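Transcriptional regulator, LuxR family (Burkholderia thailandensis, PDB 3MQQ) probably binds DNA to regulate transcription, this chain being its PAS domain, a likely sensory part. Local coordinates at residues B[28-31]-B[32-35]; B[45-48]-B[49-52]. All coordinates share one frame; numbering follows the deposited sequence.

Interaction 1 of 2, residues B[28-31]-B[32-35]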
ATOM      1  N   ASN B  28      -6.725   5.382  -7.921  1.00 20.48           N
ATOM      2  CA  ASN B  28      -5.576   5.752  -8.720  1.00 20.55           C
ATOM      3  C   ASN B  28      -5.419   4.916  -9.995  1.00 21.75           C
ATOM      4  O   ASN B  28      -6.168   3.924 -10.220  1.00 21.37           O
ATOM      5  CB  ASN B  28      -4.275   5.769  -7.867  1.00 18.84           C
ATOM      6  CG  ASN B  28      -3.891   4.410  -7.308  1.00 21.01           C
ATOM      7  OD1 ASN B  28      -4.504   3.377  -7.603  1.00 19.74           O
ATOM      8  ND2 ASN B  28      -2.838   4.411  -6.493  1.00 20.88           N
ATOM      9  N   ASP B  29      -4.427   5.312 -10.802  1.00 23.18           N
ATOM     10  CA  ASP B  29      -4.150   4.637 -12.082  1.00 25.67           C
ATOM     11  C   ASP B  29      -3.721   3.182 -11.853  1.00 24.21           C
ATOM     12  O   ASP B  29      -4.031   2.320 -12.661  1.00 24.51           O
ATOM     13  CB  ASP B  29      -3.126   5.405 -12.939  1.00 29.74           C
ATOM     14  CG  ASP B  29      -3.761   6.504 -13.789  1.00 34.47           C
ATOM     15  OD1 ASP B  29      -5.008   6.595 -13.866  1.00 35.50           O
ATOM     16  OD2 ASP B  29      -3.017   7.271 -14.429  1.00 40.73           O
ATOM     17  N   GLU B  30      -3.001   2.899 -10.753  1.00 22.03           N
ATOM     18  CA  GLU B  30      -2.597   1.519 -10.492  1.00 23.40           C
ATOM     19  C   GLU B  30      -3.795   0.593 -10.317  1.00 22.07           C
ATOM     20  O   GLU B  30      -3.758  -0.564 -10.803  1.00 22.80           O
ATOM     21  CB  GLU B  30      -1.633   1.419  -9.298  1.00 23.82           C
ATOM     22  CG  GLU B  30      -1.010   0.001  -9.032  1.00 29.15           C
ATOM     23  CD  GLU B  30      -0.253  -0.589 -10.207  1.00 35.37           C
ATOM     24  OE1 GLU B  30       0.354   0.174 -10.979  1.00 38.86           O
ATOM     25  OE2 GLU B  30      -0.240  -1.844 -10.338  1.00 40.29           O
ATOM     26  N   LEU B  31      -4.827   1.059  -9.611  1.00 21.19           N
ATOM     27  CA  LEU B  31      -6.053   0.240  -9.465  1.00 21.60           C
ATOM     28  C   LEU B  31      -6.655  -0.077 -10.835  1.00 22.29           C
ATOM     29  O   LEU B  31      -7.030  -1.237 -11.107  1.00 22.86           O
ATOM     30  CB  LEU B  31      -7.094   0.918  -8.572  1.00 21.84           C
ATOM     31  CG  LEU B  31      -8.250  -0.070  -8.344  1.00 23.25           C
ATOM     32  CD1 LEU B  31      -7.896  -1.133  -7.281  1.00 26.17           C
ATOM     33  CD2 LEU B  31      -9.549   0.651  -8.018  1.00 25.43           C
ATOM     34  N   ALA B  32      -6.742   0.937 -11.693  1.00 22.73           N
ATOM     35  CA  ALA B  32      -7.207   0.785 -13.078  1.00 25.79           C
ATOM     36  C   ALA B  32      -6.373  -0.263 -13.825  1.00 26.89           C
ATOM     37  O   ALA B  32      -6.923  -1.105 -14.542  1.00 29.18           O
ATOM     38  CB  ALA B  32      -7.168   2.111 -13.806  1.00 27.62           C
ATOM     39  N   ALA B  33      -5.054  -0.201 -13.641  1.00 25.25           N
ATOM     40  CA  ALA B  33      -4.133  -1.125 -14.299  1.00 27.29           C
ATOM     41  C   ALA B  33      -4.426  -2.549 -13.859  1.00 26.53           C
ATOM     42  O   ALA B  33      -4.558  -3.442 -14.706  1.00 29.29           O
ATOM     43  CB  ALA B  33      -2.655  -0.737 -14.030  1.00 27.77           C
ATOM     44  N   ILE B  34      -4.573  -2.741 -12.542  1.00 25.44           N
ATOM     45  CA  ILE B  34      -4.794  -4.081 -12.004  1.00 25.09           C
ATOM     46  C   ILE B  34      -6.062  -4.677 -12.608  1.00 24.77           C
ATOM     47  O   ILE B  34      -6.082  -5.851 -13.026  1.00 26.50           O
ATOM     48  CB  ILE B  34      -4.905  -4.069 -10.463  1.00 23.47           C
ATOM     49  CG1 ILE B  34      -3.573  -3.646  -9.810  1.00 25.29           C
ATOM     50  CG2 ILE B  34      -5.388  -5.428  -9.946  1.00 24.18           C
ATOM     51  CD1 ILE B  34      -3.700  -3.249  -8.327  1.00 23.62           C
ATOM     52  N   PHE B  35      -7.110  -3.859 -12.682  1.00 24.87           N
ATOM     53  CA  PHE B  35      -8.409  -4.337 -13.154  1.00 25.80           C
ATOM     54  C   PHE B  35      -8.649  -4.180 -14.656  1.00 27.00           C
ATOM     55  O   PHE B  35      -9.756  -4.401 -15.151  1.00 28.52           O
ATOM     56  CB  PHE B  35      -9.537  -3.771 -12.278  1.00 25.77           C
ATOM     57  CG  PHE B  35      -9.576  -4.400 -10.924  1.00 25.25           C
ATOM     58  CD1 PHE B  35     -10.199  -5.634 -10.734  1.00 25.59           C
ATOM     59  CD2 PHE B  35      -8.906  -3.815  -9.854  1.00 24.33           C
ATOM     60  CE1 PHE B  35     -10.194  -6.247  -9.471  1.00 24.06           C
ATOM     61  CE2 PHE B  35      -8.910  -4.397  -8.596  1.00 26.06           C
ATOM     62  CZ  PHE B  35      -9.545  -5.634  -8.414  1.00 23.93           C
TER

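Interaction 2 of 2, residues B[45-48]-B[49-52]. With EOH (ethanol), chain H.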
ATOM      1  N   ARG B  45     -18.241   3.041  -8.999  1.00 22.55           N
ATOM      2  CA  ARG B  45     -18.547   1.618  -9.150  1.00 23.03           C
ATOM      3  C   ARG B  45     -18.582   0.909  -7.798  1.00 22.11           C
ATOM      4  O   ARG B  45     -17.667   1.123  -6.970  1.00 21.77           O
ATOM      5  CB  ARG B  45     -17.500   0.967 -10.088  1.00 23.45           C
ATOM      6  CG  ARG B  45     -17.960  -0.335 -10.705  1.00 25.44           C
ATOM      7  CD  ARG B  45     -19.022  -0.110 -11.808  1.00 26.77           C
ATOM      8  NE  ARG B  45     -18.376   0.267 -13.052  1.00 29.01           N
ATOM      9  CZ  ARG B  45     -18.823  -0.003 -14.275  1.00 29.78           C
ATOM     10  NH1 ARG B  45     -19.954  -0.694 -14.477  1.00 31.62           N
ATOM     11  NH2 ARG B  45     -18.135   0.419 -15.319  1.00 31.70           N
ATOM     12  N   SER B  46     -19.622   0.095  -7.556  1.00 21.79           N
ATOM     13  CA  SER B  46     -19.604  -0.826  -6.392  1.00 23.25           C
ATOM     14  C   SER B  46     -18.389  -1.763  -6.469  1.00 22.66           C
ATOM     15  O   SER B  46     -18.052  -2.242  -7.547  1.00 23.31           O
ATOM     16  CB  SER B  46     -20.867  -1.686  -6.327  1.00 24.02           C
ATOM     17  OG  SER B  46     -20.755  -2.604  -5.239  1.00 25.46           O
ATOM     18  N   PHE B  47     -17.720  -2.005  -5.342  1.00 22.12           N
ATOM     19  CA  PHE B  47     -16.698  -3.056  -5.272  1.00 23.37           C
ATOM     20  C   PHE B  47     -17.211  -4.391  -5.798  1.00 22.84           C
ATOM     21  O   PHE B  47     -16.426  -5.219  -6.232  1.00 25.13           O
ATOM     22  CB  PHE B  47     -16.266  -3.254  -3.837  1.00 23.56           C
ATOM     23  CG  PHE B  47     -15.242  -2.275  -3.343  1.00 27.17           C
ATOM     24  CD1 PHE B  47     -14.067  -2.008  -4.065  1.00 31.69           C
ATOM     25  CD2 PHE B  47     -15.404  -1.699  -2.106  1.00 30.23           C
ATOM     26  CE1 PHE B  47     -13.098  -1.131  -3.544  1.00 31.77           C
ATOM     27  CE2 PHE B  47     -14.435  -0.825  -1.571  1.00 33.36           C
ATOM     28  CZ  PHE B  47     -13.292  -0.544  -2.292  1.00 33.14           C
ATOM     29  N   GLU B  48     -18.529  -4.616  -5.766  1.00 22.87           N
ATOM     30  CA  GLU B  48     -19.103  -5.924  -6.190  1.00 24.82           C
ATOM     31  C   GLU B  48     -18.586  -6.409  -7.554  1.00 25.31           C
ATOM     32  O   GLU B  48     -18.405  -7.620  -7.786  1.00 26.03           O
ATOM     33  CB  GLU B  48     -20.644  -5.804  -6.227  1.00 25.13           C
ATOM     34  CG  GLU B  48     -21.468  -7.065  -6.607  1.00 30.49           C
ATOM     35  CD  GLU B  48     -22.991  -6.794  -6.609  1.00 38.24           C
ATOM     36  OE1 GLU B  48     -23.773  -7.764  -6.710  1.00 43.36           O
ATOM     37  OE2 GLU B  48     -23.417  -5.609  -6.515  1.00 40.78           O
ATOM     38  N   VAL B  49     -18.344  -5.461  -8.455  1.00 27.07           N
ATOM     39  CA  VAL B  49     -17.922  -5.804  -9.826  1.00 28.45           C
ATOM     40  C   VAL B  49     -16.490  -6.366  -9.901  1.00 27.64           C
ATOM     41  O   VAL B  49     -16.107  -6.959 -10.899  1.00 28.24           O
ATOM     42  CB  VAL B  49     -18.157  -4.624 -10.837  1.00 33.52           C
ATOM     43  CG1 VAL B  49     -19.615  -4.260 -10.879  1.00 35.33           C
ATOM     44  CG2 VAL B  49     -17.301  -3.388 -10.531  1.00 34.99           C
ATOM     45  N   LEU B  50     -15.723  -6.148  -8.842  1.00 25.51           N
ATOM     46  CA  LEU B  50     -14.325  -6.532  -8.793  1.00 25.60           C
ATOM     47  C   LEU B  50     -14.223  -7.944  -8.241  1.00 22.87           C
ATOM     48  O   LEU B  50     -13.183  -8.548  -8.308  1.00 23.15           O
ATOM     49  CB  LEU B  50     -13.509  -5.574  -7.923  1.00 26.91           C
ATOM     50  CG  LEU B  50     -13.545  -4.071  -8.212  1.00 31.17           C
ATOM     51  CD1 LEU B  50     -12.791  -3.329  -7.104  1.00 33.48           C
ATOM     52  CD2 LEU B  50     -12.996  -3.723  -9.588  1.00 31.25           C
ATOM     53  N   TYR B  51     -15.314  -8.452  -7.664  1.00 21.78           N
ATOM     54  CA  TYR B  51     -15.342  -9.809  -7.117  1.00 21.73           C
ATOM     55  C   TYR B  51     -15.716 -10.838  -8.184  1.00 22.47           C
ATOM     56  O   TYR B  51     -16.360 -10.497  -9.186  1.00 23.60           O
ATOM     57  CB  TYR B  51     -16.323  -9.888  -5.929  1.00 21.93           C
ATOM     58  CG  TYR B  51     -15.808  -9.253  -4.655  1.00 22.98           C
ATOM     59  CD1 TYR B  51     -15.053  -9.999  -3.735  1.00 24.91           C
ATOM     60  CD2 TYR B  51     -16.032  -7.892  -4.381  1.00 23.49           C
ATOM     61  CE1 TYR B  51     -14.553  -9.429  -2.544  1.00 25.89           C
ATOM     62  CE2 TYR B  51     -15.535  -7.315  -3.194  1.00 25.17           C
ATOM     63  CZ  TYR B  51     -14.789  -8.080  -2.296  1.00 25.92           C
ATOM     64  OH  TYR B  51     -14.304  -7.509  -1.146  1.00 29.28           O
ATOM     65  N   PRO B  52     -15.338 -12.110  -7.970  1.00 22.86           N
ATOM     66  CA  PRO B  52     -15.646 -13.156  -8.938  1.00 25.14           C
ATOM     67  C   PRO B  52     -17.147 -13.290  -9.136  1.00 25.63           C
ATOM     68  O   PRO B  52     -17.599 -13.672 -10.215  1.00 27.73           O
ATOM     69  CB  PRO B  52     -15.093 -14.413  -8.276  1.00 25.84           C
ATOM     70  CG  PRO B  52     -13.953 -13.892  -7.411  1.00 25.89           C
ATOM     71  CD  PRO B  52     -14.525 -12.617  -6.849  1.00 24.14           C
TER
HETATM   72  C1  EOH H 122     -14.991  -4.204   0.158  1.00 28.04           C
HETATM   73  C2  EOH H 122     -16.144  -3.530   0.845  1.00 25.07           C
HETATM   74  O   EOH H 122     -15.403  -5.392  -0.447  1.00 27.91           O
HETATM   75  O   HOH W   1     -18.677 -10.126  -9.978  1.00 41.65           O

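Interaction 1 of 2, residues B[28-31]-B[32-35]
L31 of helix 29-34, the short helix that follows strand 23-27 in this PAS domain, meets F35, the residue just past the helix's C-terminal end. The closest side-chain approach between them is L31 CD1 to F35 CE2, 3.7 Å. The phenyl ring also has the carbonyl oxygen of L31 at its edge, near the ring plane, with F35 CD2 lying 3.4 Å from L31 O. The same oxygen accepts the F35 N-H at 3.1 Å, so backbone and ring edge converge on one atom just where F35, the first residue to leave helical geometry, ends the turn. With CG of F35 anti to its own carbonyl carbon (chi1 -72°), the ring edge carrying CD2 and CE2 comes beside L31. I34 N to E30 O (2.9 Å) and A33 N to D29 O complete the regular i to i+4 bonding, whereas the first bond of the series, A32 N to N28 O, is weak at 3.4 Å. E30, one turn before I34, bends at chi2 (57°) and brings OE2 to 3.8 Å from I34 CG1, the two chains crossing at about a right angle. Farther out, F88 stacks edge-to-face with the F35 ring, L42 of helix 39-42 packs on L31, and R82 binds the carbonyl oxygen of I34. The amide of N28 is buried but well satisfied: ND2 donates to the carbonyl oxygens of F9 and I14, and OD1 also accepts from L16 N. N28 is the N-cap, its OD1 accepting from L31 N at 3.1 Å with the donor tilted 33° from the carbonyl plane.

Interaction 2 of 2, residues B[45-48]-B[49-52]
F47 and L50 pack against each other within a 3-10 turn, residues 47-50, in the loop between helices 39-42 and 54-71 of the PAS domain. L50 CD1 reaches the edge of the F47 ring close to its plane, 3.6 Å from CD1 of F47. Chi1 (-82°) places the phenyl ring beside its own backbone N and chi2 (-50°) turns its CD1 edge to L50 CD1, while F47 CD2 lies 3.4 Å from C1 of the ethanol. Y51 takes a similar first torsion (chi1 -75°), and the carbonyl oxygen of F47 sits at the edge of the Y51 ring, near its plane, 3.3 Å from Y51 CD2. The phenol thereby extends to the ethanol, where Y51 OH and the ethanol O share a very short hydrogen bond of 2.5 Å; R22 also bonds the ethanol oxygen, and R78 bonds the phenol. Backbone bonds of the i to i+3 kind shape the turn: L50 N to F47 O at 2.9 Å and Y51 N to E48 O at 3.2 Å. Ahead of them S46 OG accepts from E48 N at 3.0 Å, an ST turn that leads into the 3-10 segment. A water donates to Y51 O and, weakly, to E48 O. Outside the turn, W108 meets the F47 ring edge-to-face, and F57 of helix 54-71 packs on F47. The chemistry is thus split: hydrocarbon from F47 and a hydroxyl from Y51 border the same small alcohol, which is probably from the crystallisation liquor, consistent with a pocket that accepts both apolar and polar parts of a ligand.

In the fold
Interactions 1 and 2 follow one another along the chain, one on helix 29-34 and the other on the 3-10 turn before helix 54-71, with centres about 14 Å apart. They meet directly through apolar packing, F35 CD1 lying 3.6 Å from L50 CD2. Interaction 1 is the more buried and is built on i to i+4 helical bonding with a side-chain N-cap, whereas 45-52 is partly buried, uses i to i+3 bonds and an ST turn, and places F47 and Y51 beside a bound ethanol. Each contact reaches the sheet through an aromatic side chain, F35 to strand 87-96 and F47 to strand 106-112. E30 alone looks to the second subunit, through a long, weak ion pair with its R95.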